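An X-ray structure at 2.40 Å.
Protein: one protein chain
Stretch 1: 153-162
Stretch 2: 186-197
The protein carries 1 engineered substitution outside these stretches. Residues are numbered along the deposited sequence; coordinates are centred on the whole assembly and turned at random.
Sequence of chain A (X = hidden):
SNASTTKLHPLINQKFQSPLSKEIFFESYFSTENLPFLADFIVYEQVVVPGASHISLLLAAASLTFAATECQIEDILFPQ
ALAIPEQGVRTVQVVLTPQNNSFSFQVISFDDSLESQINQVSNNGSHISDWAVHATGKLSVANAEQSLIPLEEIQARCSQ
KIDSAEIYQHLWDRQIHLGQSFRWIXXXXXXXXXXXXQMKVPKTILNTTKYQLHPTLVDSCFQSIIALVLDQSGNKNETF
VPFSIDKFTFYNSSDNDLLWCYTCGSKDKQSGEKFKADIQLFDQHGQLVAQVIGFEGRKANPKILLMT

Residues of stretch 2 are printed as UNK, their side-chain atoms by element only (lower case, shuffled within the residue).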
ATOM      1  N   GLU A 153      47.893   3.347   5.263  1.00124.37           N
ATOM      2  CA  GLU A 153      48.482   3.418   3.929  1.00126.29           C
ATOM      3  C   GLU A 153      47.873   4.541   3.100  1.00117.01           C
ATOM      4  O   GLU A 153      48.570   5.168   2.294  1.00114.16           O
ATOM      5  CB  GLU A 153      48.316   2.083   3.205  1.00129.56           C
ATOM      6  CG  GLU A 153      49.613   1.330   2.989  1.00143.21           C
ATOM      7  CD  GLU A 153      50.581   2.097   2.109  1.00147.11           C
ATOM      8  OE1 GLU A 153      51.796   1.809   2.165  1.00156.48           O
ATOM      9  OE2 GLU A 153      50.129   2.993   1.366  1.00138.71           O
ATOM     10  N   ILE A 154      46.585   4.827   3.296  1.00107.46           N
ATOM     11  CA  ILE A 154      45.926   5.861   2.508  1.00 96.88           C
ATOM     12  C   ILE A 154      46.273   7.245   3.036  1.00 93.52           C
ATOM     13  O   ILE A 154      46.461   8.189   2.260  1.00 88.93           O
ATOM     14  CB  ILE A 154      44.407   5.624   2.480  1.00 91.34           C
ATOM     15  CG1 ILE A 154      44.074   4.411   1.604  1.00 90.64           C
ATOM     16  CG2 ILE A 154      43.687   6.864   1.984  1.00 80.82           C
ATOM     17  CD1 ILE A 154      42.644   3.925   1.740  1.00 86.37           C
ATOM     18  N   GLN A 155      46.354   7.397   4.358  1.00 99.31           N
ATOM     19  CA  GLN A 155      46.753   8.679   4.925  1.00 99.53           C
ATOM     20  C   GLN A 155      48.157   9.089   4.503  1.00101.55           C
ATOM     21  O   GLN A 155      48.521  10.257   4.677  1.00102.39           O
ATOM     22  CB  GLN A 155      46.644   8.636   6.450  1.00103.01           C
ATOM     23  CG  GLN A 155      45.232   8.894   6.952  1.00101.77           C
ATOM     24  CD  GLN A 155      45.038   8.500   8.398  1.00108.24           C
ATOM     25  OE1 GLN A 155      43.910   8.359   8.867  1.00108.03           O
ATOM     26  NE2 GLN A 155      46.139   8.312   9.113  1.00119.18           N
ATOM     27  N   ALA A 156      48.941   8.168   3.942  1.00105.04           N
ATOM     28  CA  ALA A 156      50.273   8.478   3.438  1.00102.34           C
ATOM     29  C   ALA A 156      50.236   9.024   2.016  1.00108.94           C
ATOM     30  O   ALA A 156      50.987   9.948   1.688  1.00124.49           O
ATOM     31  CB  ALA A 156      51.158   7.230   3.498  1.00107.63           C
ATOM     32  N   ARG A 157      49.387   8.456   1.157  1.00108.31           N
ATOM     33  CA  ARG A 157      49.247   8.963  -0.204  1.00112.93           C
ATOM     34  C   ARG A 157      48.485  10.281  -0.260  1.00111.05           C
ATOM     35  O   ARG A 157      48.679  11.056  -1.203  1.00107.90           O
ATOM     36  CB  ARG A 157      48.549   7.926  -1.086  1.00113.46           C
ATOM     37  CG  ARG A 157      49.375   6.677  -1.334  1.00121.87           C
ATOM     38  CD  ARG A 157      48.695   5.742  -2.311  1.00119.31           C
ATOM     39  NE  ARG A 157      47.394   5.307  -1.819  1.00120.77           N
ATOM     40  CZ  ARG A 157      46.801   4.176  -2.185  1.00130.47           C
ATOM     41  NH1 ARG A 157      45.614   3.855  -1.688  1.00127.65           N
ATOM     42  NH2 ARG A 157      47.401   3.361  -3.043  1.00137.73           N
ATOM     43  N   CYS A 158      47.638  10.558   0.722  1.00102.54           N
ATOM     44  CA  CYS A 158      46.815  11.763   0.740  1.00 94.18           C
ATOM     45  C   CYS A 158      47.282  12.612   1.911  1.00 98.38           C
ATOM     46  O   CYS A 158      46.887  12.376   3.057  1.00106.17           O
ATOM     47  CB  CYS A 158      45.337  11.413   0.868  1.00 91.72           C
ATOM     48  SG  CYS A 158      44.758  10.147  -0.280  1.00 89.23           S
ATOM     49  N   SER A 159      48.128  13.599   1.627  1.00100.38           N
ATOM     50  CA  SER A 159      48.709  14.399   2.689  1.00 97.38           C
ATOM     51  C   SER A 159      48.557  15.904   2.508  1.00 88.48           C
ATOM     52  O   SER A 159      48.968  16.649   3.402  1.00102.04           O
ATOM     53  CB  SER A 159      50.198  14.054   2.856  1.00100.28           C
ATOM     54  OG  SER A 159      50.897  14.187   1.631  1.00103.26           O
ATOM     55  N   GLN A 160      47.975  16.381   1.408  1.00 81.51           N
ATOM     56  CA  GLN A 160      47.789  17.825   1.252  1.00 78.41           C
ATOM     57  C   GLN A 160      46.443  18.203   1.860  1.00 74.53           C
ATOM     58  O   GLN A 160      45.406  18.131   1.200  1.00 71.36           O
ATOM     59  CB  GLN A 160      47.885  18.249  -0.207  1.00 81.28           C
ATOM     60  CG  GLN A 160      47.541  19.714  -0.405  1.00 89.09           C
ATOM     61  CD  GLN A 160      47.567  20.139  -1.855  1.00101.08           C
ATOM     62  OE1 GLN A 160      48.138  19.456  -2.705  1.00107.15           O
ATOM     63  NE2 GLN A 160      46.945  21.275  -2.146  1.00103.50           N
ATOM     64  N   LYS A 161      46.461  18.630   3.120  1.00 76.68           N
ATOM     65  CA  LYS A 161      45.240  19.084   3.770  1.00 86.07           C
ATOM     66  C   LYS A 161      44.662  20.301   3.057  1.00 74.10           C
ATOM     67  O   LYS A 161      45.391  21.213   2.660  1.00 83.98           O
ATOM     68  CB  LYS A 161      45.507  19.414   5.238  1.00 79.47           C
ATOM     69  CG  LYS A 161      44.243  19.687   6.030  1.00 84.04           C
ATOM     70  CD  LYS A 161      44.525  19.759   7.520  1.00 97.43           C
ATOM     71  CE  LYS A 161      43.261  20.055   8.310  1.00104.61           C
ATOM     72  NZ  LYS A 161      42.238  18.988   8.123  1.00102.90           N
ATOM     73  N   ILE A 162      43.339  20.306   2.878  1.00 71.67           N
ATOM     74  CA  ILE A 162      42.641  21.454   2.315  1.00 77.88           C
ATOM     75  C   ILE A 162      41.333  21.661   3.069  1.00 75.70           C
ATOM     76  O   ILE A 162      40.785  20.741   3.679  1.00 76.72           O
ATOM     77  CB  ILE A 162      42.364  21.301   0.801  1.00 79.76           C
ATOM     78  CG1 ILE A 162      41.097  20.493   0.561  1.00 70.61           C
ATOM     79  CG2 ILE A 162      43.537  20.632   0.104  1.00 84.27           C
ATOM     80  CD1 ILE A 162      40.884  20.157  -0.893  1.00 73.02           C
ATOM     81  N   UNK A 186      34.159  16.951   7.340  1.00 77.07           N
ATOM     82  CA  UNK A 186      34.873  17.835   8.247  1.00 80.48           C
ATOM     83  C   UNK A 186      36.313  18.075   7.822  1.00 78.32           C
ATOM     84  O   UNK A 186      36.841  19.166   8.062  1.00 80.65           O
ATOM     85  c   UNK A 186      34.869  17.269   9.669  1.00 95.43           C
ATOM     86  c   UNK A 186      33.397  18.374  11.379  1.00136.89           C
ATOM     87  c   UNK A 186      33.513  17.273  10.346  1.00113.60           C
ATOM     88  o   UNK A 186      34.119  18.311  12.398  1.00143.24           O
ATOM     89  o   UNK A 186      32.590  19.306  11.172  1.00150.22           O
ATOM     90  N   UNK A 187      36.971  17.099   7.196  1.00 74.99           N
ATOM     91  CA  UNK A 187      38.371  17.302   6.841  1.00 68.89           C
ATOM     92  C   UNK A 187      38.662  16.662   5.495  1.00 63.61           C
ATOM     93  O   UNK A 187      38.001  15.700   5.098  1.00 64.00           O
ATOM     94  c   UNK A 187      39.418  17.612   9.139  1.00 79.96           C
ATOM     95  c   UNK A 187      40.484  17.126  10.091  1.00 94.90           C
ATOM     96  c   UNK A 187      39.302  16.733   7.916  1.00 70.68           C
ATOM     97  n   UNK A 187      40.243  15.972  10.700  1.00 99.07           N
ATOM     98  o   UNK A 187      41.521  17.768  10.269  1.00 98.90           O
ATOM     99  N   UNK A 188      39.659  17.199   4.793  1.00 58.16           N
ATOM    100  CA  UNK A 188      39.951  16.759   3.430  1.00 60.81           C
ATOM    101  C   UNK A 188      41.456  16.723   3.212  1.00 66.94           C
ATOM    102  O   UNK A 188      42.158  17.700   3.492  1.00 76.80           O
ATOM    103  c   UNK A 188      37.786  17.770   2.670  1.00 48.44           C
ATOM    104  c   UNK A 188      39.509  17.120   0.972  1.00 54.70           C
ATOM    105  c   UNK A 188      39.276  17.664   2.383  1.00 61.78           C
ATOM    106  N   UNK A 189      41.942  15.601   2.682  1.00 59.62           N
ATOM    107  CA  UNK A 189      43.343  15.425   2.322  1.00 67.20           C
ATOM    108  C   UNK A 189      43.418  15.023   0.860  1.00 66.18           C
ATOM    109  O   UNK A 189      42.793  14.037   0.454  1.00 69.45           O
ATOM    110  c   UNK A 189      43.774  15.117   6.824  1.00 83.36           C
ATOM    111  c   UNK A 189      44.163  14.778   4.600  1.00 78.45           C
ATOM    112  c   UNK A 189      41.300  13.939   6.930  1.00 84.20           C
ATOM    113  c   UNK A 189      43.111  15.088   8.047  1.00 85.62           C
ATOM    114  c   UNK A 189      41.958  13.969   5.715  1.00 76.83           C
ATOM    115  c   UNK A 189      44.012  14.362   3.191  1.00 73.57           C
ATOM    116  c   UNK A 189      45.225  15.423   5.157  1.00 82.00           C
ATOM    117  c   UNK A 189      43.220  14.568   5.652  1.00 80.80           C
ATOM    118  n   UNK A 189      44.999  15.635   6.494  1.00 83.97           N
ATOM    119  c   UNK A 189      41.877  14.495   8.081  1.00 87.86           C
ATOM    120  N   UNK A 190      44.171  15.781   0.078  1.00 58.00           N
ATOM    121  CA  UNK A 190      44.338  15.505  -1.338  1.00 70.14           C
ATOM    122  C   UNK A 190      45.636  14.749  -1.578  1.00 81.02           C
ATOM    123  O   UNK A 190      46.650  15.003  -0.913  1.00 85.32           O
ATOM    124  c   UNK A 190      43.004  17.407  -2.562  1.00 69.28           C
ATOM    125  c   UNK A 190      43.252  18.680  -3.348  1.00 70.27           C
ATOM    126  c   UNK A 190      44.343  16.794  -2.163  1.00 71.57           C
ATOM    127  c   UNK A 190      42.182  16.426  -3.390  1.00 69.06           C
ATOM    128  N   UNK A 191      45.583  13.817  -2.529  1.00 79.18           N
ATOM    129  CA  UNK A 191      46.728  13.124  -3.072  1.00 84.38           C
ATOM    130  C   UNK A 191      46.757  13.281  -4.581  1.00 89.51           C
ATOM    131  O   UNK A 191      46.203  14.229  -5.146  1.00 89.15           O
ATOM    132  N   UNK A 192      47.387  12.314  -5.237  1.00 89.98           N
ATOM    133  CA  UNK A 192      47.486  12.335  -6.693  1.00100.80           C
ATOM    134  C   UNK A 192      46.273  11.605  -7.269  1.00 94.50           C
ATOM    135  O   UNK A 192      46.203  10.371  -7.256  1.00100.40           O
ATOM    136  o   UNK A 192      48.049  14.333  -8.614  1.00157.94           O
ATOM    137  c   UNK A 192      49.296  12.304  -8.461  1.00141.01           C
ATOM    138  o   UNK A 192      50.221  14.504  -8.386  1.00159.47           O
ATOM    139  c   UNK A 192      49.181  13.822  -8.493  1.00154.23           C
ATOM    140  c   UNK A 192      48.798  11.715  -7.153  1.00120.44           C
ATOM    141  N   UNK A 193      45.311  12.369  -7.788  1.00 75.07           N
ATOM    142  CA  UNK A 193      44.077  11.796  -8.296  1.00 64.81           C
ATOM    143  C   UNK A 193      43.256  11.043  -7.271  1.00 68.71           C
ATOM    144  O   UNK A 193      42.404  10.234  -7.643  1.00 64.03           O
ATOM    145  N   UNK A 194      43.490  11.281  -5.983  1.00 74.93           N
ATOM    146  CA  UNK A 194      42.768  10.601  -4.918  1.00 73.67           C
ATOM    147  C   UNK A 194      42.531  11.591  -3.785  1.00 68.79           C
ATOM    148  O   UNK A 194      43.271  12.566  -3.629  1.00 69.74           O
ATOM    149  c   UNK A 194      43.528   9.354  -4.429  1.00 79.58           C
ATOM    150  c   UNK A 194      45.849   8.462  -3.926  1.00 91.95           C
ATOM    151  o   UNK A 194      45.373   7.307  -3.985  1.00 88.60           O
ATOM    152  c   UNK A 194      44.891   9.643  -3.814  1.00 85.91           C
ATOM    153  o   UNK A 194      47.079   8.692  -3.969  1.00 94.90           O
ATOM    154  N   UNK A 195      41.489  11.339  -2.999  1.00 61.69           N
ATOM    155  CA  UNK A 195      41.115  12.220  -1.900  1.00 60.99           C
ATOM    156  C   UNK A 195      40.599  11.378  -0.743  1.00 60.56           C
ATOM    157  O   UNK A 195      39.908  10.375  -0.948  1.00 59.35           O
ATOM    158  c   UNK A 195      38.736  12.569  -2.639  1.00 50.72           C
ATOM    159  c   UNK A 195      40.054  13.257  -2.330  1.00 60.00           C
ATOM    160  c   UNK A 195      39.865  14.312  -1.242  1.00 59.41           C
ATOM    161  N   UNK A 196      40.927  11.807   0.475  1.00 54.40           N
ATOM    162  CA  UNK A 196      40.478  11.174   1.708  1.00 59.28           C
ATOM    163  C   UNK A 196      39.752  12.210   2.552  1.00 60.79           C
ATOM    164  O   UNK A 196      40.344  13.219   2.947  1.00 63.70           O
ATOM    165  c   UNK A 196      40.613   8.797   3.918  1.00 61.48           C
ATOM    166  c   UNK A 196      41.654  10.580   2.487  1.00 59.17           C
ATOM    167  c   UNK A 196      42.632  10.022   4.743  1.00 58.87           C
ATOM    168  c   UNK A 196      41.352  10.119   3.917  1.00 54.81           C
ATOM    169  N   UNK A 197      38.467  11.978   2.793  1.00 54.49           N
ATOM    170  CA  UNK A 197      37.639  12.873   3.587  1.00 56.94           C
ATOM    171  C   UNK A 197      37.333  12.239   4.937  1.00 65.13           C
ATOM    172  O   UNK A 197      36.983  11.057   5.012  1.00 64.54           O
ATOM    173  s   UNK A 197      36.564  14.070   1.307  1.00 69.80           S
ATOM    174  c   UNK A 197      36.335  13.200   2.863  1.00 60.21           C
TER
HETATM  175  O   HOH W   1      40.724  19.827   5.994  1.00 59.13           O

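Position 186 has three side-chain carbons, the third carrying two oxygens. It points away from stretch 1 and touches nothing there. The carboxylate at the end of a two-carbon arm makes it Glu 186.

Position 187 also has three carbons, but the last carries one oxygen and one nitrogen. That oxygen accepts a hydrogen bond from Lys 161 NZ at 2.6 Å. A terminal amide on a two-carbon arm is Gln 187, and the acceptor is OE1.

Position 188 has three carbons, one carrying the other two. Its backbone O accepts a hydrogen bond from Ile 162 N at 2.9 Å. Branching at CB with carbon alone gives Val 188. Its CG1 lies 3.8 Å from Ile 162 CG1.

Position 189 has one carbon followed by fused five- and six-membered rings holding eight carbons and one nitrogen. Its CB sits 3.5 Å from Cys 158 O and 4.0 Å from Cys 158 CB. An indole means Trp 189. The ring shares a sheet face with Lys 161, whose NZ comes within 4.0 Å of Trp 189 CZ2.

Position 190 has four carbons, forked at the second. Its backbone N donates to Gln 160 O at 2.9 Å, and its O accepts from Gln 160 N at 3.0 Å. A fork one carbon beyond CB identifies Leu 190. Its CD1 packs against Ile 162 CD1 at 3.7 Å.

Position 191 has no side-chain atoms, so it is Gly 191. Its CA is 3.4 Å from Arg 157 O. A CB here would point toward stretch 1 and fall 2.5 Å from Arg 157 O, a clash.

Position 192 has three carbons, the third with two oxygens. Its CA-to-CB bond points sideways, and the carboxylate end leads off from stretch 1. It is Glu 192.

Position 193 has no side chain and a phi of 61°, a value that favours glycine. It is Gly 193, out of reach of stretch 1.

Position 194 has three carbons, the third carrying two oxygens. Its CA-to-CB bond points toward stretch 1, and the chain reaches Arg 157 and Cys 158. It is Glu 194. Its CG lies 3.6 Å from Cys 158 SG. Glu 194 OE2 lies over one face of the Arg 157 guanidinium, 3.6 Å from Arg 157 NE. This salt bridge rests on charge alone, since no N-H points at the oxygen.

Position 195 has three carbons, branched at CB, and points away: Val 195.

Position 196 has four carbons, forked at the second. Its CA-to-CB bond points toward stretch 1, and the fork lies against Ile 154 and Gln 155. It is Leu 196. Its CD2 is 3.6 Å from Gln 155 CG, and its CD1 is 4.1 Å from Ile 154 CG2.

Position 197 has one carbon and one sulfur: Cys 197, out of reach.

The contact joins two modes. Gln 160 and Leu 190 pair backbones in an antiparallel sheet, while the preceding helix packs over Leu 196 and Glu 194. Cys 158 links the two. Water 1 adds a bridge between Lys 161 NZ, Ile 162 O and Val 188 N.

Stretch 2, residues 186-197: EQVWLGEGEVLC
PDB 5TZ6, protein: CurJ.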